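Local coordinates for AGR_L_2016p (Agrobacterium tumefaciens, PDB 2GVH), which probably hydrolyses acyl-CoA thioesters to free fatty acids and coenzyme A, as an acyl-CoA hydrolase built from two hot-dog thioesterase domains, at residues T50-M55 with I79-P84; L54-A59 with F71-C76. All coordinates share one frame; numbering follows the deposited sequence.

Interaction 1 (T50-M55 with I79-P84); sequences TGLALM and IDFRQP
Leu52 on the helix sits at the rim of the Phe81 ring and meets Ile79 with the same branch. Its methyl CD2 lies at the phenyl edge, near the plane of the ring and 3.9 Å from Phe81 CE1, while Leu52 CG meets CE1 and CZ from off that plane. Ile79 comes alongside Leu52 from the strand, the two side chains running in opposite senses, and its CD1 stands 3.5 Å from Leu52 CD2. The isoleucine reaches that far because its CG1 arm is stretched out (chi2 162°), carrying CD1 toward the helix. The Phe81 ring lies beside Gly51, which has no side chain to meet it.

The next turn brings in Met55, a selenomethionine. Extended through chi2, it places SE 4.3 Å from Phe81 CZ and 5.4 Å from the ring centroid, an oblique Met-aromatic contact with SE 56° off the ring normal. No hydrogen bond crosses here; the join is entirely apolar and buried.

It ties the hot-dog helix 49-67 to the end of strand 71-80 and the loop that follows. Ile79 also rests on Thr125 of strand 121-133, Met55 reaches Phe93 of strand 89-100, and the second subunit adds its Ile183 on Leu52 and its Leu204 on Phe81.

Interaction 2 (L54-A59 with F71-C76); sequences LMDRVA and FVTASC
Residues 54-59 of helix 49-67 pass residues 71-76 of strand 71-80 with their closest backbone approach at Asp56 and Thr73, whose CA atoms are 7.9 Å apart, a gap that one polar pair of side chains bridges. Both CB atoms point across it. The Thr73 hydroxyl OG1 donates to Asp56 OD1 at 2.6 Å, using the syn lone pair of that oxygen, on the side of OD2. The angle at Asp56 OD1, between Asp56 CG and Thr73 OG1, is a wide 148°; at Thr73 OG1, between Thr73 CB and Asp56 OD1, it is near 120°, ordinary for a hydroxyl donor.

Each torsion helps to set up the meeting. Asp56 swings its carboxylate out with CG opposite the backbone N (chi1 165°). In Thr73, OG1 sits beside N and the methyl CG2 falls anti to it, also near the carboxylate, 3.6 Å from Asp56 OD1. The hydroxyl thus fixes one carboxylate oxygen, while OD2 has a weak hydrogen bond from Gly180 N of the second subunit. Little surface is buried, so this is a point contact in which a directed bond counts for more than packing.

Just past Thr73 the strand has a classic beta bulge, where Ala74 and Ser75 both face His130 of strand 121-133. That strand also supports the contact, with Phe129 against Asp56 and Met131 against Thr73. Farther round the helix, Leu54 and Val58 pack on Leu31 of strand 29-35 and Phe93 of strand 89-100, as befits the central helix of a hot-dog fold wrapped by its sheet.

Interactions 1 and 2 join the same two elements, helix 49-67 and strand 71-80, at points whose centres lie 13 Å apart. Interaction 1 is an apolar cluster at the strand's end; interaction 2 is a single polar bond nearer its start. Met55 and Asp56, neighbours in sequence, serve one contact each. The second subunit touches both: the same Ile183 also packs on Cys76, and its strand pairs with Ile79, Asp80, Ser75 and Cys76, carrying the sheet across the interface. Hot-dog thioesterases usually place active sites at such interfaces. Asp56, an acid on the hot-dog helix held near the start of that subunit's helix 179-198, is consistent with such a place, though no catalytic role is established.

Interaction 1 (T50-M55 with I79-P84)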
ATOM      1  N   THR B  50      -4.209   6.967 -10.846  1.00 65.52           N
ATOM      2  CA  THR B  50      -4.339   5.601 -10.457  1.00 65.22           C
ATOM      3  C   THR B  50      -5.207   4.883 -11.457  1.00 65.76           C
ATOM      4  O   THR B  50      -4.890   3.723 -11.854  1.00 67.20           O
ATOM      5  CB  THR B  50      -4.882   5.461  -9.045  1.00 67.05           C
ATOM      6  OG1 THR B  50      -3.991   6.138  -8.149  1.00 70.57           O
ATOM      7  CG2 THR B  50      -4.938   4.013  -8.630  1.00 64.29           C
ATOM      8  N   GLY B  51      -6.277   5.552 -11.884  1.00 62.10           N
ATOM      9  CA  GLY B  51      -7.122   5.012 -12.946  1.00 61.27           C
ATOM     10  C   GLY B  51      -6.228   4.580 -14.095  1.00 62.01           C
ATOM     11  O   GLY B  51      -6.382   3.471 -14.654  1.00 59.85           O
ATOM     12  N   LEU B  52      -5.268   5.441 -14.421  1.00 62.51           N
ATOM     13  CA  LEU B  52      -4.348   5.139 -15.507  1.00 65.36           C
ATOM     14  C   LEU B  52      -3.548   3.894 -15.211  1.00 64.31           C
ATOM     15  O   LEU B  52      -3.519   2.978 -16.023  1.00 67.69           O
ATOM     16  CB  LEU B  52      -3.419   6.310 -15.784  1.00 64.89           C
ATOM     17  CG  LEU B  52      -4.073   7.266 -16.758  1.00 71.00           C
ATOM     18  CD1 LEU B  52      -3.255   8.517 -16.927  1.00 69.49           C
ATOM     19  CD2 LEU B  52      -4.275   6.578 -18.081  1.00 72.22           C
ATOM     20  N   ALA B  53      -2.904   3.864 -14.051  1.00 63.39           N
ATOM     21  CA  ALA B  53      -2.122   2.700 -13.624  1.00 62.98           C
ATOM     22  C   ALA B  53      -2.873   1.357 -13.749  1.00 63.07           C
ATOM     23  O   ALA B  53      -2.318   0.366 -14.199  1.00 66.22           O
ATOM     24  CB  ALA B  53      -1.618   2.928 -12.180  1.00 60.08           C
ATOM     25  N   LEU B  54      -4.153   1.346 -13.387  1.00 63.06           N
ATOM     26  CA  LEU B  54      -4.958   0.138 -13.402  1.00 62.30           C
ATOM     27  C   LEU B  54      -5.255  -0.265 -14.801  1.00 63.91           C
ATOM     28  O   LEU B  54      -5.242  -1.463 -15.106  1.00 66.00           O
ATOM     29  CB  LEU B  54      -6.261   0.284 -12.621  1.00 61.58           C
ATOM     30  CG  LEU B  54      -6.166   0.312 -11.104  1.00 63.21           C
ATOM     31  CD1 LEU B  54      -7.496   0.054 -10.415  1.00 59.17           C
ATOM     32  CD2 LEU B  54      -5.227  -0.703 -10.653  1.00 67.69           C
HETATM   33  N   MSE B  55      -5.497   0.709 -15.664  1.00 64.24           N
HETATM   34  CA  MSE B  55      -5.633   0.398 -17.080  1.00 63.89           C
HETATM   35  C   MSE B  55      -4.367  -0.285 -17.607  1.00 62.54           C
HETATM   36  O   MSE B  55      -4.438  -1.253 -18.353  1.00 62.38           O
HETATM   37  CB  MSE B  55      -5.932   1.644 -17.874  1.00 64.82           C
HETATM   38  CG  MSE B  55      -7.263   2.288 -17.527  1.00 70.97           C
HETATM   39 SE   MSE B  55      -7.621   3.962 -18.542  1.00 77.84          SE
HETATM   40  CE  MSE B  55      -8.177   3.144 -20.175  1.00 71.70           C
ATOM     41  N   ILE B  79      -5.634   9.441 -24.161  1.00 67.80           N
ATOM     42  CA  ILE B  79      -6.817   9.012 -23.426  1.00 68.82           C
ATOM     43  C   ILE B  79      -7.633  10.235 -22.998  1.00 69.66           C
ATOM     44  O   ILE B  79      -7.070  11.203 -22.480  1.00 71.27           O
ATOM     45  CB  ILE B  79      -6.420   8.176 -22.181  1.00 69.45           C
ATOM     46  CG1 ILE B  79      -5.708   6.889 -22.593  1.00 70.40           C
ATOM     47  CG2 ILE B  79      -7.643   7.802 -21.352  1.00 68.57           C
ATOM     48  CD1 ILE B  79      -4.930   6.268 -21.478  1.00 67.22           C
ATOM     49  N   ASP B  80      -8.951  10.192 -23.214  1.00 69.65           N
ATOM     50  CA  ASP B  80      -9.851  11.197 -22.623  1.00 71.80           C
ATOM     51  C   ASP B  80     -10.511  10.701 -21.342  1.00 72.51           C
ATOM     52  O   ASP B  80     -11.036   9.597 -21.297  1.00 74.36           O
ATOM     53  CB  ASP B  80     -10.944  11.596 -23.604  1.00 71.35           C
ATOM     54  CG  ASP B  80     -10.443  12.511 -24.690  1.00 76.67           C
ATOM     55  OD1 ASP B  80      -9.914  13.610 -24.386  1.00 81.85           O
ATOM     56  OD2 ASP B  80     -10.591  12.139 -25.874  1.00 86.27           O
ATOM     57  N   PHE B  81     -10.507  11.533 -20.319  1.00 72.10           N
ATOM     58  CA  PHE B  81     -11.103  11.190 -19.038  1.00 72.75           C
ATOM     59  C   PHE B  81     -12.289  12.046 -18.724  1.00 73.26           C
ATOM     60  O   PHE B  81     -12.271  13.257 -18.972  1.00 75.48           O
ATOM     61  CB  PHE B  81     -10.092  11.419 -17.930  1.00 73.02           C
ATOM     62  CG  PHE B  81      -9.374  10.198 -17.525  1.00 76.62           C
ATOM     63  CD1 PHE B  81      -8.232   9.810 -18.204  1.00 79.08           C
ATOM     64  CD2 PHE B  81      -9.835   9.420 -16.453  1.00 85.22           C
ATOM     65  CE1 PHE B  81      -7.553   8.651 -17.823  1.00 87.07           C
ATOM     66  CE2 PHE B  81      -9.165   8.259 -16.064  1.00 88.03           C
ATOM     67  CZ  PHE B  81      -8.029   7.875 -16.747  1.00 86.40           C
ATOM     68  N   ARG B  82     -13.313  11.441 -18.145  1.00 73.91           N
ATOM     69  CA  ARG B  82     -14.427  12.227 -17.618  1.00 74.80           C
ATOM     70  C   ARG B  82     -14.560  11.982 -16.144  1.00 75.21           C
ATOM     71  O   ARG B  82     -14.498  10.853 -15.713  1.00 76.24           O
ATOM     72  CB  ARG B  82     -15.736  11.920 -18.354  1.00 75.39           C
ATOM     73  CG  ARG B  82     -16.283  10.526 -18.207  1.00 76.83           C
ATOM     74  CD  ARG B  82     -17.743  10.435 -18.731  1.00 73.48           C
ATOM     75  NE  ARG B  82     -17.825  10.691 -20.156  1.00 68.92           N
ATOM     76  CZ  ARG B  82     -18.525  11.671 -20.711  1.00 71.81           C
ATOM     77  NH1 ARG B  82     -19.249  12.491 -19.953  1.00 73.30           N
ATOM     78  NH2 ARG B  82     -18.509  11.828 -22.031  1.00 60.92           N
ATOM     79  N   GLN B  83     -14.690  13.033 -15.352  1.00 76.03           N
ATOM     80  CA  GLN B  83     -14.845  12.779 -13.937  1.00 77.63           C
ATOM     81  C   GLN B  83     -16.340  12.690 -13.645  1.00 76.81           C
ATOM     82  O   GLN B  83     -17.087  13.582 -13.989  1.00 77.07           O
ATOM     83  CB  GLN B  83     -14.096  13.817 -13.070  1.00 78.88           C
ATOM     84  CG  GLN B  83     -12.623  14.093 -13.472  1.00 79.08           C
ATOM     85  CD  GLN B  83     -11.668  12.971 -13.117  1.00 76.04           C
ATOM     86  N   PRO B  84     -16.794  11.582 -13.062  1.00 76.31           N
ATOM     87  CA  PRO B  84     -18.178  11.482 -12.671  1.00 75.77           C
ATOM     88  C   PRO B  84     -18.451  12.240 -11.370  1.00 76.79           C
ATOM     89  O   PRO B  84     -17.545  12.885 -10.836  1.00 76.60           O
ATOM     90  CB  PRO B  84     -18.334   9.987 -12.458  1.00 77.46           C
ATOM     91  CG  PRO B  84     -17.031   9.597 -11.929  1.00 76.26           C
ATOM     92  CD  PRO B  84     -16.059  10.354 -12.756  1.00 74.84           C
TER

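Interaction 2 (L54-A59 with F71-C76)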
ATOM      1  N   LEU B  54      -4.153   1.346 -13.387  1.00 63.06           N
ATOM      2  CA  LEU B  54      -4.958   0.138 -13.402  1.00 62.30           C
ATOM      3  C   LEU B  54      -5.255  -0.265 -14.801  1.00 63.91           C
ATOM      4  O   LEU B  54      -5.242  -1.463 -15.106  1.00 66.00           O
ATOM      5  CB  LEU B  54      -6.261   0.284 -12.621  1.00 61.58           C
ATOM      6  CG  LEU B  54      -6.166   0.312 -11.104  1.00 63.21           C
ATOM      7  CD1 LEU B  54      -7.496   0.054 -10.415  1.00 59.17           C
ATOM      8  CD2 LEU B  54      -5.227  -0.703 -10.653  1.00 67.69           C
HETATM    9  N   MSE B  55      -5.497   0.709 -15.664  1.00 64.24           N
HETATM   10  CA  MSE B  55      -5.633   0.398 -17.080  1.00 63.89           C
HETATM   11  C   MSE B  55      -4.367  -0.285 -17.607  1.00 62.54           C
HETATM   12  O   MSE B  55      -4.438  -1.253 -18.353  1.00 62.38           O
HETATM   13  CB  MSE B  55      -5.932   1.644 -17.874  1.00 64.82           C
HETATM   14  CG  MSE B  55      -7.263   2.288 -17.527  1.00 70.97           C
HETATM   15 SE   MSE B  55      -7.621   3.962 -18.542  1.00 77.84          SE
HETATM   16  CE  MSE B  55      -8.177   3.144 -20.175  1.00 71.70           C
ATOM     17  N   ASP B  56      -3.195   0.197 -17.205  1.00 60.74           N
ATOM     18  CA  ASP B  56      -1.997  -0.436 -17.676  1.00 61.06           C
ATOM     19  C   ASP B  56      -1.852  -1.804 -17.033  1.00 61.36           C
ATOM     20  O   ASP B  56      -1.487  -2.765 -17.711  1.00 59.57           O
ATOM     21  CB  ASP B  56      -0.798   0.479 -17.483  1.00 62.56           C
ATOM     22  CG  ASP B  56       0.529  -0.237 -17.618  1.00 71.51           C
ATOM     23  OD1 ASP B  56       1.057  -0.320 -18.744  1.00 76.07           O
ATOM     24  OD2 ASP B  56       1.060  -0.682 -16.563  1.00 73.83           O
ATOM     25  N   ARG B  57      -2.139  -1.904 -15.718  1.00 62.41           N
ATOM     26  CA  ARG B  57      -1.998  -3.240 -15.064  1.00 62.66           C
ATOM     27  C   ARG B  57      -2.797  -4.341 -15.799  1.00 64.21           C
ATOM     28  O   ARG B  57      -2.273  -5.422 -16.094  1.00 69.07           O
ATOM     29  CB  ARG B  57      -2.343  -3.198 -13.592  1.00 62.43           C
ATOM     30  CG  ARG B  57      -1.666  -4.312 -12.746  1.00 66.02           C
ATOM     31  CD  ARG B  57      -2.251  -4.395 -11.319  1.00 64.58           C
ATOM     32  NE  ARG B  57      -2.046  -3.143 -10.645  1.00 74.64           N
ATOM     33  CZ  ARG B  57      -2.833  -2.640  -9.702  1.00 77.91           C
ATOM     34  NH1 ARG B  57      -3.917  -3.278  -9.284  1.00 67.15           N
ATOM     35  NH2 ARG B  57      -2.526  -1.468  -9.175  1.00 84.81           N
ATOM     36  N   VAL B  58      -4.046  -4.071 -16.146  1.00 61.01           N
ATOM     37  CA  VAL B  58      -4.844  -5.129 -16.741  1.00 58.69           C
ATOM     38  C   VAL B  58      -4.411  -5.374 -18.189  1.00 59.71           C
ATOM     39  O   VAL B  58      -4.573  -6.472 -18.734  1.00 60.84           O
ATOM     40  CB  VAL B  58      -6.345  -4.833 -16.616  1.00 59.31           C
ATOM     41  CG1 VAL B  58      -6.677  -3.411 -17.135  1.00 55.31           C
ATOM     42  CG2 VAL B  58      -7.171  -5.907 -17.284  1.00 58.36           C
ATOM     43  N   ALA B  59      -3.842  -4.350 -18.803  1.00 58.54           N
ATOM     44  CA  ALA B  59      -3.237  -4.496 -20.100  1.00 59.15           C
ATOM     45  C   ALA B  59      -2.092  -5.477 -20.021  1.00 60.04           C
ATOM     46  O   ALA B  59      -2.022  -6.439 -20.807  1.00 61.09           O
ATOM     47  CB  ALA B  59      -2.758  -3.194 -20.585  1.00 60.78           C
ATOM     48  N   PHE B  71       6.553  -8.737 -20.403  1.00 64.80           N
ATOM     49  CA  PHE B  71       6.172  -7.589 -21.220  1.00 62.11           C
ATOM     50  C   PHE B  71       6.482  -6.263 -20.551  1.00 61.50           C
ATOM     51  O   PHE B  71       6.405  -6.137 -19.332  1.00 61.58           O
ATOM     52  CB  PHE B  71       4.668  -7.598 -21.463  1.00 60.44           C
ATOM     53  CG  PHE B  71       4.245  -8.485 -22.567  1.00 60.53           C
ATOM     54  CD1 PHE B  71       4.250  -8.040 -23.857  1.00 58.53           C
ATOM     55  CD2 PHE B  71       3.856  -9.785 -22.313  1.00 63.44           C
ATOM     56  CE1 PHE B  71       3.873  -8.861 -24.876  1.00 60.86           C
ATOM     57  CE2 PHE B  71       3.483 -10.613 -23.324  1.00 57.39           C
ATOM     58  CZ  PHE B  71       3.479 -10.153 -24.607  1.00 61.43           C
ATOM     59  N   VAL B  72       6.784  -5.263 -21.362  1.00 61.37           N
ATOM     60  CA  VAL B  72       6.820  -3.890 -20.886  1.00 60.33           C
ATOM     61  C   VAL B  72       5.862  -3.041 -21.705  1.00 63.11           C
ATOM     62  O   VAL B  72       5.403  -3.442 -22.790  1.00 64.25           O
ATOM     63  CB  VAL B  72       8.216  -3.272 -20.987  1.00 62.01           C
ATOM     64  CG1 VAL B  72       9.154  -3.965 -20.025  1.00 61.34           C
ATOM     65  CG2 VAL B  72       8.751  -3.302 -22.462  1.00 52.22           C
ATOM     66  N   THR B  73       5.576  -1.858 -21.189  1.00 63.08           N
ATOM     67  CA  THR B  73       4.734  -0.920 -21.873  1.00 62.39           C
ATOM     68  C   THR B  73       5.612   0.010 -22.676  1.00 61.97           C
ATOM     69  O   THR B  73       6.337   0.831 -22.115  1.00 63.59           O
ATOM     70  CB  THR B  73       3.903  -0.177 -20.897  1.00 61.20           C
ATOM     71  OG1 THR B  73       3.120  -1.125 -20.185  1.00 68.94           O
ATOM     72  CG2 THR B  73       2.977   0.764 -21.602  1.00 63.48           C
ATOM     73  N   ALA B  74       5.570  -0.144 -23.999  1.00 61.91           N
ATOM     74  CA  ALA B  74       6.391   0.699 -24.860  1.00 61.74           C
ATOM     75  C   ALA B  74       5.689   2.041 -24.984  1.00 62.62           C
ATOM     76  O   ALA B  74       6.322   3.104 -24.967  1.00 62.15           O
ATOM     77  CB  ALA B  74       6.583   0.068 -26.208  1.00 59.50           C
ATOM     78  N   SER B  75       4.364   1.999 -25.079  1.00 62.96           N
ATOM     79  CA  SER B  75       3.644   3.242 -25.251  1.00 64.58           C
ATOM     80  C   SER B  75       2.166   3.162 -24.980  1.00 65.01           C
ATOM     81  O   SER B  75       1.554   2.091 -25.016  1.00 63.69           O
ATOM     82  CB  SER B  75       3.892   3.812 -26.653  1.00 63.22           C
ATOM     83  OG  SER B  75       2.928   3.337 -27.529  1.00 68.15           O
ATOM     84  N   CYS B  76       1.611   4.342 -24.770  1.00 66.63           N
ATOM     85  CA  CYS B  76       0.251   4.513 -24.324  1.00 68.36           C
ATOM     86  C   CYS B  76      -0.420   5.593 -25.189  1.00 68.33           C
ATOM     87  O   CYS B  76       0.022   6.726 -25.199  1.00 69.49           O
ATOM     88  CB  CYS B  76       0.346   4.970 -22.890  1.00 67.11           C
ATOM     89  SG  CYS B  76      -1.177   5.254 -22.108  1.00 80.24           S
TER